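Local coordinates for protein SYE1 (Shewanella oneidensis, PDB 4AWT) that binds flavin mononucleotide and probably works as an Old Yellow Enzyme-type oxidoreductase, acting on CH-CH groups with NAD or NADP as acceptor, at residues Leu207-Ala219 / Leu250-Ile264. The protein carries 1 engineered substitution. Sequence-based numbering, arbitrary orientation.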
ATOM      1  N   LEU A 207      22.157   4.798  -9.061  1.00  9.74           N
ATOM      2  CA  LEU A 207      21.248   3.837  -8.414  1.00  9.40           C
ATOM      3  C   LEU A 207      21.317   3.961  -6.909  1.00  8.51           C
ATOM      4  O   LEU A 207      20.280   4.027  -6.239  1.00  8.52           O
ATOM      5  CB  LEU A 207      21.645   2.428  -8.884  1.00 11.01           C
ATOM      6  CG  LEU A 207      20.836   1.319  -8.210  1.00 11.99           C
ATOM      7  CD1 LEU A 207      19.327   1.503  -8.360  1.00 12.50           C
ATOM      8  CD2 LEU A 207      21.355  -0.006  -8.798  1.00 18.42           C
ATOM      9  N   GLU A 208      22.515   4.001  -6.339  1.00  9.47           N
ATOM     10  CA  GLU A 208      22.658   4.163  -4.900  0.60  9.43           C
ATOM     11  C   GLU A 208      21.916   5.402  -4.437  1.00  8.84           C
ATOM     12  O   GLU A 208      21.219   5.399  -3.399  1.00  9.50           O
ATOM     13  CB  GLU A 208      24.156   4.312  -4.573  0.60 12.52           C
ATOM     14  CG  GLU A 208      24.488   4.541  -3.124  0.60 15.44           C
ATOM     15  CD  GLU A 208      25.896   4.949  -2.791  0.60 22.31           C
ATOM     16  OE1 GLU A 208      26.883   4.528  -3.443  0.60 29.90           O
ATOM     17  OE2 GLU A 208      26.103   5.717  -1.805  0.60 34.15           O
ATOM     18  N   ASN A 209      22.064   6.500  -5.163  1.00  8.47           N
ATOM     19  CA  ASN A 209      21.425   7.750  -4.762  1.00  8.43           C
ATOM     20  C   ASN A 209      19.918   7.649  -4.856  1.00  7.46           C
ATOM     21  O   ASN A 209      19.197   8.176  -4.006  1.00  8.05           O
ATOM     22  CB  ASN A 209      21.961   8.879  -5.570  1.00  8.90           C
ATOM     23  CG  ASN A 209      23.358   9.299  -5.210  1.00  9.72           C
ATOM     24  OD1 ASN A 209      23.989   8.731  -4.316  1.00 10.69           O
ATOM     25  ND2 ASN A 209      23.832  10.317  -5.889  1.00 12.37           N
ATOM     26  N   ARG A 210      19.412   7.016  -5.922  1.00  7.71           N
ATOM     27  CA  ARG A 210      17.953   6.912  -6.094  0.79  7.46           C
ATOM     28  C   ARG A 210      17.355   6.015  -5.020  1.00  7.38           C
ATOM     29  O   ARG A 210      16.160   6.260  -4.691  1.00  8.86           O
ATOM     30  CB  ARG A 210      17.615   6.373  -7.468  0.79  7.74           C
ATOM     31  CG  ARG A 210      17.795   7.394  -8.566  0.79  8.20           C
ATOM     32  CD  ARG A 210      17.393   6.875  -9.942  0.79  8.96           C
ATOM     33  NE  ARG A 210      18.338   5.924 -10.503  0.79  9.94           N
ATOM     34  CZ  ARG A 210      18.220   4.621 -10.684  0.79  9.57           C
ATOM     35  NH1 ARG A 210      17.132   3.954 -10.305  0.79  9.22           N
ATOM     36  NH2 ARG A 210      19.229   3.953 -11.241  0.79 11.50           N
ATOM     37  N   LEU A 211      18.075   5.082  -4.475  1.00  7.29           N
ATOM     38  CA  LEU A 211      17.576   4.232  -3.395  1.00  7.22           C
ATOM     39  C   LEU A 211      17.769   4.845  -2.032  1.00  7.31           C
ATOM     40  O   LEU A 211      17.299   4.280  -1.028  1.00  7.65           O
ATOM     41  CB  LEU A 211      18.227   2.848  -3.438  1.00  7.94           C
ATOM     42  CG  LEU A 211      17.914   2.042  -4.704  1.00  8.82           C
ATOM     43  CD1 LEU A 211      18.637   0.728  -4.678  1.00 11.29           C
ATOM     44  CD2 LEU A 211      16.433   1.826  -4.884  1.00 11.28           C
ATOM     45  N   ARG A 212      18.428   5.990  -1.924  1.00  7.32           N
ATOM     46  CA  ARG A 212      18.814   6.547  -0.626  1.00  7.49           C
ATOM     47  C   ARG A 212      17.602   6.948   0.194  1.00  6.85           C
ATOM     48  O   ARG A 212      17.578   6.699   1.412  1.00  7.41           O
ATOM     49  CB  ARG A 212      19.767   7.735  -0.842  1.00  8.22           C
ATOM     50  CG  ARG A 212      20.342   8.218   0.487  1.00  9.16           C
ATOM     51  CD  ARG A 212      21.289   9.413   0.245  1.00 10.50           C
ATOM     52  NE  ARG A 212      22.338   9.112  -0.717  1.00 10.77           N
ATOM     53  CZ  ARG A 212      23.384   8.385  -0.533  1.00 13.09           C
ATOM     54  NH1 ARG A 212      23.644   7.868   0.662  1.00 17.15           N
ATOM     55  NH2 ARG A 212      24.202   8.176  -1.581  1.00 18.60           N
ATOM     56  N   PHE A 213      16.614   7.602  -0.395  1.00  7.25           N
ATOM     57  CA  PHE A 213      15.452   8.031   0.372  1.00  6.74           C
ATOM     58  C   PHE A 213      14.725   6.808   0.937  1.00  6.31           C
ATOM     59  O   PHE A 213      14.386   6.763   2.119  1.00  7.20           O
ATOM     60  CB  PHE A 213      14.554   8.903  -0.473  1.00  7.03           C
ATOM     61  CG  PHE A 213      13.422   9.546   0.278  1.00  6.89           C
ATOM     62  CD1 PHE A 213      13.631  10.304   1.399  1.00  9.49           C
ATOM     63  CD2 PHE A 213      12.118   9.399  -0.182  1.00  9.30           C
ATOM     64  CE1 PHE A 213      12.566  10.913   2.055  1.00  9.85           C
ATOM     65  CE2 PHE A 213      11.064  10.014   0.472  1.00 10.12           C
ATOM     66  CZ  PHE A 213      11.302  10.812   1.561  1.00  9.20           C
ATOM     67  N   LEU A 214      14.519   5.776   0.103  1.00  6.80           N
ATOM     68  CA  LEU A 214      13.961   4.518   0.579  1.00  6.70           C
ATOM     69  C   LEU A 214      14.752   3.990   1.760  1.00  6.89           C
ATOM     70  O   LEU A 214      14.204   3.581   2.792  1.00  6.95           O
ATOM     71  CB  LEU A 214      13.955   3.507  -0.559  1.00  6.78           C
ATOM     72  CG  LEU A 214      13.524   2.096  -0.179  1.00  6.98           C
ATOM     73  CD1 LEU A 214      12.058   2.014   0.229  1.00  7.75           C
ATOM     74  CD2 LEU A 214      13.784   1.138  -1.340  1.00  7.86           C
ATOM     75  N   ASP A 215      16.101   3.931   1.608  1.00  6.83           N
ATOM     76  CA  ASP A 215      16.949   3.418   2.640  1.00  7.07           C
ATOM     77  C   ASP A 215      16.745   4.141   3.966  1.00  6.97           C
ATOM     78  O   ASP A 215      16.633   3.549   5.027  1.00  7.54           O
ATOM     79  CB  ASP A 215      18.410   3.513   2.179  1.00  8.37           C
ATOM     80  CG  ASP A 215      19.374   2.841   3.103  1.00 13.88           C
ATOM     81  OD1 ASP A 215      19.148   1.726   3.528  1.00 19.42           O
ATOM     82  OD2 ASP A 215      20.480   3.357   3.209  1.00 29.72           O
ATOM     83  N   GLU A 216      16.747   5.487   3.888  1.00  7.19           N
ATOM     84  CA  GLU A 216      16.662   6.290   5.071  1.00  7.02           C
ATOM     85  C   GLU A 216      15.304   6.225   5.738  1.00  6.78           C
ATOM     86  O   GLU A 216      15.188   6.216   6.979  1.00  7.39           O
ATOM     87  CB  GLU A 216      17.040   7.738   4.736  1.00  7.75           C
ATOM     88  CG  GLU A 216      18.516   7.856   4.368  1.00  8.74           C
ATOM     89  CD  GLU A 216      18.966   9.236   3.955  1.00  9.59           C
ATOM     90  OE1 GLU A 216      18.105  10.132   3.864  1.00 10.96           O
ATOM     91  OE2 GLU A 216      20.155   9.433   3.677  1.00 13.10           O
ATOM     92  N   VAL A 217      14.227   6.182   4.936  1.00  6.53           N
ATOM     93  CA  VAL A 217      12.893   6.011   5.492  1.00  6.50           C
ATOM     94  C   VAL A 217      12.784   4.662   6.191  1.00  6.33           C
ATOM     95  O   VAL A 217      12.303   4.575   7.316  1.00  6.49           O
ATOM     96  CB  VAL A 217      11.815   6.206   4.415  1.00  6.58           C
ATOM     97  CG1 VAL A 217      10.440   5.815   4.973  1.00  7.51           C
ATOM     98  CG2 VAL A 217      11.773   7.621   3.892  1.00  7.57           C
ATOM     99  N   VAL A 218      13.226   3.581   5.513  1.00  6.12           N
ATOM    100  CA  VAL A 218      13.160   2.252   6.124  1.00  6.33           C
ATOM    101  C   VAL A 218      13.976   2.209   7.395  1.00  6.38           C
ATOM    102  O   VAL A 218      13.549   1.634   8.390  1.00  6.90           O
ATOM    103  CB  VAL A 218      13.529   1.177   5.117  1.00  6.47           C
ATOM    104  CG1 VAL A 218      13.686  -0.178   5.783  1.00  7.46           C
ATOM    105  CG2 VAL A 218      12.481   1.122   4.012  1.00  7.00           C
ATOM    106  N   ALA A 219      15.169   2.814   7.384  1.00  6.67           N
ATOM    107  CA  ALA A 219      15.970   2.794   8.608  1.00  7.28           C
ATOM    108  C   ALA A 219      15.225   3.419   9.759  1.00  6.99           C
ATOM    109  O   ALA A 219      15.272   2.901  10.877  1.00  7.59           O
ATOM    110  CB  ALA A 219      17.290   3.555   8.379  1.00  7.91           C
ATOM    111  N   LEU A 250      17.602  -4.108 -12.644  1.00  8.75           N
ATOM    112  CA  LEU A 250      18.725  -3.752 -11.791  1.00  8.33           C
ATOM    113  C   LEU A 250      18.211  -2.980 -10.571  1.00  7.73           C
ATOM    114  O   LEU A 250      18.565  -3.271  -9.446  1.00  8.40           O
ATOM    115  CB  LEU A 250      19.749  -2.946 -12.587  1.00  9.03           C
ATOM    116  CG  LEU A 250      20.926  -2.454 -11.781  1.00  9.63           C
ATOM    117  CD1 LEU A 250      21.750  -3.540 -11.128  1.00 14.24           C
ATOM    118  CD2 LEU A 250      21.795  -1.597 -12.687  1.00 11.23           C
ATOM    119  N   THR A 251      17.407  -1.948 -10.837  1.00  7.61           N
ATOM    120  CA  THR A 251      16.984  -1.058  -9.745  1.00  7.33           C
ATOM    121  C   THR A 251      16.269  -1.848  -8.653  1.00  7.12           C
ATOM    122  O   THR A 251      16.519  -1.665  -7.478  1.00  7.20           O
ATOM    123  CB  THR A 251      16.071   0.022 -10.270  1.00  7.34           C
ATOM    124  OG1 THR A 251      16.813   0.825 -11.184  1.00  8.19           O
ATOM    125  CG2 THR A 251      15.477   0.894  -9.168  1.00  7.99           C
ATOM    126  N   TYR A 252      15.336  -2.709  -9.072  1.00  7.18           N
ATOM    127  CA  TYR A 252      14.457  -3.382  -8.117  1.00  6.90           C
ATOM    128  C   TYR A 252      15.079  -4.614  -7.519  1.00  7.15           C
ATOM    129  O   TYR A 252      14.766  -4.944  -6.365  1.00  7.49           O
ATOM    130  CB  TYR A 252      13.054  -3.597  -8.704  1.00  7.18           C
ATOM    131  CG  TYR A 252      12.315  -2.292  -8.725  1.00  6.71           C
ATOM    132  CD1 TYR A 252      12.393  -1.384  -9.759  1.00  7.16           C
ATOM    133  CD2 TYR A 252      11.552  -1.914  -7.612  1.00  6.82           C
ATOM    134  CE1 TYR A 252      11.740  -0.175  -9.711  1.00  7.11           C
ATOM    135  CE2 TYR A 252      10.902  -0.720  -7.559  1.00  7.09           C
ATOM    136  CZ  TYR A 252      10.990   0.169  -8.617  1.00  6.88           C
ATOM    137  OH  TYR A 252      10.299   1.356  -8.503  1.00  7.61           O
ATOM    138  N   THR A 253      15.998  -5.300  -8.212  1.00  7.83           N
ATOM    139  CA  THR A 253      16.801  -6.333  -7.556  0.75  8.25           C
ATOM    140  C   THR A 253      17.646  -5.684  -6.468  1.00  7.66           C
ATOM    141  O   THR A 253      17.796  -6.193  -5.371  1.00  8.17           O
ATOM    142  CB  THR A 253      17.619  -7.132  -8.578  0.75 10.01           C
ATOM    143  OG1 THR A 253      16.691  -7.784  -9.527  0.75 11.51           O
ATOM    144  CG2 THR A 253      18.423  -8.203  -7.964  0.75 13.75           C
ATOM    145  N   ALA A 254      18.258  -4.528  -6.804  1.00  7.69           N
ATOM    146  CA  ALA A 254      19.052  -3.788  -5.815  1.00  7.62           C
ATOM    147  C   ALA A 254      18.186  -3.340  -4.656  1.00  7.40           C
ATOM    148  O   ALA A 254      18.610  -3.467  -3.491  1.00  7.97           O
ATOM    149  CB  ALA A 254      19.742  -2.602  -6.463  1.00  8.64           C
ATOM    150  N   ALA A 255      16.994  -2.850  -4.948  1.00  6.80           N
ATOM    151  CA  ALA A 255      16.093  -2.412  -3.861  1.00  6.91           C
ATOM    152  C   ALA A 255      15.749  -3.581  -2.973  1.00  6.74           C
ATOM    153  O   ALA A 255      15.731  -3.463  -1.739  1.00  7.24           O
ATOM    154  CB  ALA A 255      14.849  -1.785  -4.403  1.00  7.55           C
ATOM    155  N   ALA A 256      15.461  -4.738  -3.562  1.00  6.74           N
ATOM    156  CA  ALA A 256      15.140  -5.915  -2.782  1.00  6.93           C
ATOM    157  C   ALA A 256      16.288  -6.305  -1.876  1.00  6.93           C
ATOM    158  O   ALA A 256      16.106  -6.659  -0.702  1.00  7.19           O
ATOM    159  CB  ALA A 256      14.750  -7.055  -3.704  1.00  7.63           C
ATOM    160  N   ALA A 257      17.542  -6.266  -2.402  1.00  7.34           N
ATOM    161  CA  ALA A 257      18.684  -6.595  -1.590  1.00  7.81           C
ATOM    162  C   ALA A 257      18.923  -5.565  -0.475  1.00  7.50           C
ATOM    163  O   ALA A 257      19.308  -5.938   0.644  1.00  9.06           O
ATOM    164  CB  ALA A 257      19.936  -6.678  -2.469  1.00  9.40           C
ATOM    165  N   LEU A 258      18.666  -4.298  -0.754  1.00  8.15           N
ATOM    166  CA  LEU A 258      18.753  -3.258   0.264  0.57  8.62           C
ATOM    167  C   LEU A 258      17.789  -3.541   1.389  1.00  7.90           C
ATOM    168  O   LEU A 258      18.098  -3.439   2.599  1.00  8.90           O
ATOM    169  CB  LEU A 258      18.473  -1.933  -0.438  0.57 10.01           C
ATOM    170  CG  LEU A 258      18.504  -0.620   0.320  0.57 13.00           C
ATOM    171  CD1 LEU A 258      18.792   0.552  -0.598  0.57 21.12           C
ATOM    172  CD2 LEU A 258      17.155  -0.334   0.972  0.57 15.46           C
ATOM    173  N   LEU A 259      16.549  -3.866   1.016  1.00  7.40           N
ATOM    174  CA  LEU A 259      15.535  -4.135   2.016  1.00  7.55           C
ATOM    175  C   LEU A 259      15.826  -5.401   2.809  1.00  7.28           C
ATOM    176  O   LEU A 259      15.546  -5.500   3.991  1.00  8.19           O
ATOM    177  CB  LEU A 259      14.178  -4.160   1.329  1.00  7.26           C
ATOM    178  CG  LEU A 259      13.754  -2.802   0.723  1.00  7.61           C
ATOM    179  CD1 LEU A 259      12.463  -2.995  -0.072  1.00  8.07           C
ATOM    180  CD2 LEU A 259      13.581  -1.747   1.800  1.00  8.17           C
ATOM    181  N   ASN A 260      16.437  -6.387   2.120  1.00  7.31           N
ATOM    182  CA  ASN A 260      16.890  -7.590   2.790  1.00  7.86           C
ATOM    183  C   ASN A 260      17.887  -7.238   3.904  1.00  7.71           C
ATOM    184  O   ASN A 260      17.859  -7.835   4.977  1.00  8.85           O
ATOM    185  CB  ASN A 260      17.505  -8.522   1.783  1.00  8.22           C
ATOM    186  CG  ASN A 260      17.704  -9.895   2.356  1.00  8.91           C
ATOM    187  OD1 ASN A 260      16.691 -10.571   2.651  1.00  9.97           O
ATOM    188  ND2 ASN A 260      18.917 -10.331   2.561  1.00 12.24           N
ATOM    189  N   LYS A 261      18.791  -6.304   3.626  1.00  8.52           N
ATOM    190  CA  LYS A 261      19.805  -5.862   4.603  0.53  9.87           C
ATOM    191  C   LYS A 261      19.146  -5.312   5.867  1.00  8.79           C
ATOM    192  O   LYS A 261      19.619  -5.486   6.980  1.00 10.72           O
ATOM    193  CB  LYS A 261      20.702  -4.778   4.048  0.53 13.27           C
ATOM    194  CG  LYS A 261      21.774  -5.180   3.080  0.53 17.42           C
ATOM    195  CD  LYS A 261      22.892  -4.205   2.797  0.53 25.08           C
ATOM    196  CE  LYS A 261      24.173  -4.974   2.472  0.53 31.71           C
ATOM    197  NZ  LYS A 261      25.323  -4.069   2.115  0.53 37.77           N
ATOM    198  N   HIS A 262      18.043  -4.589   5.681  1.00  7.96           N
ATOM    199  CA  HIS A 262      17.260  -4.072   6.796  1.00  8.39           C
ATOM    200  C   HIS A 262      16.429  -5.121   7.494  1.00  8.12           C
ATOM    201  O   HIS A 262      15.845  -4.822   8.547  1.00  9.53           O
ATOM    202  CB  HIS A 262      16.337  -2.951   6.328  1.00  9.12           C
ATOM    203  CG  HIS A 262      17.023  -1.664   6.031  1.00  9.29           C
ATOM    204  ND1 HIS A 262      17.469  -0.825   7.030  1.00 11.93           N
ATOM    205  CD2 HIS A 262      17.309  -1.079   4.882  1.00 11.28           C
ATOM    206  CE1 HIS A 262      18.000   0.213   6.470  1.00 13.81           C
ATOM    207  NE2 HIS A 262      17.919   0.123   5.158  1.00 13.54           N
ATOM    208  N   ARG A 263      16.330  -6.324   6.932  1.00  7.53           N
ATOM    209  CA  ARG A 263      15.617  -7.423   7.549  0.66  8.04           C
ATOM    210  C   ARG A 263      14.123  -7.101   7.690  1.00  7.32           C
ATOM    211  O   ARG A 263      13.451  -7.584   8.617  1.00  8.09           O
ATOM    212  CB  ARG A 263      16.230  -7.908   8.866  0.66 11.54           C
ATOM    213  CG  ARG A 263      17.661  -8.419   8.655  0.66 15.53           C
ATOM    214  CD  ARG A 263      17.690  -9.706   7.849  0.66 21.86           C
ATOM    215  NE  ARG A 263      18.993 -10.378   7.860  0.66 27.63           N
ATOM    216  CZ  ARG A 263      19.976 -10.304   7.000  0.66 28.63           C
ATOM    217  NH1 ARG A 263      19.907  -9.538   5.935  0.66 19.63           N
ATOM    218  NH2 ARG A 263      21.117 -10.986   7.141  0.66 32.56           N
ATOM    219  N   ILE A 264      13.568  -6.354   6.763  1.00  6.83           N
ATOM    220  CA  ILE A 264      12.146  -6.074   6.806  1.00  6.87           C
ATOM    221  C   ILE A 264      11.382  -7.423   6.760  1.00  6.02           C
ATOM    222  O   ILE A 264      11.835  -8.392   6.160  1.00  6.68           O
ATOM    223  CB  ILE A 264      11.672  -5.137   5.708  1.00  6.93           C
ATOM    224  CG1 ILE A 264      11.789  -5.697   4.310  1.00  6.88           C
ATOM    225  CG2 ILE A 264      12.384  -3.761   5.835  1.00  8.61           C
ATOM    226  CD1 ILE A 264      11.094  -4.897   3.242  1.00  7.56           C
TER
HETATM  227  O   HOH W   1      19.021   1.471 -12.550  1.00 11.51           O
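T251 OG1 is gripped by three partners: in the modelled conformer of R210 it accepts from R210 NH1 at 3.3 Å in a long but nearly straight bond, it accepts a hydrogen bond from a water, and it pairs with D245 OD2. It lies at the guanidinium edge, close to the plane, and the same water accepts from R210 NH2 at 2.8 Å, closing a small ring that probably helps hold the guanidinium in its orientation. R210 NH2 also bonds the bound ethyl hydrogen carbonate, while NH1 holds I192 O.

L207 divides its methyls, CD1 against T251 CA at 3.7 Å and CD2 against the side chains of L250 and A254. Next along, L211 CD1 and CD2 rest on the small A254 and A255, and L258 CD1 packs on L211 CB at 3.7 Å. In the eight-stranded TIM barrel, these helices follow strands 177-181 and 230-234 and so are consecutive outer-layer helices; their segments 212-219 and 250-261 run nearly parallel, 22° apart and 10.6 Å between axes. V218 and L259 both also touch V232 of strand 230-234, so this side of the pair faces the outside of the barrel wall.

At the far end H262 NE2 donates to D215 OD1 over 2.6 Å, the carboxylate oxygen lying near the ring plane although the two planes are 57° apart. D215 CG, anti to the backbone N (chi1 -172°), carries OD1 across to the imidazole. V218 CG1 covers one face in a CH-pi contact, 3.9 Å from the ring centroid. An alanine in place of H262 would remove the imidazole and would probably leave D215 OD1 without this donor and V218 CG1 without its aromatic cover. R263 takes positive phi in a Schellman motif just after the helix, and I264 CG2 turns back onto V218 CG1.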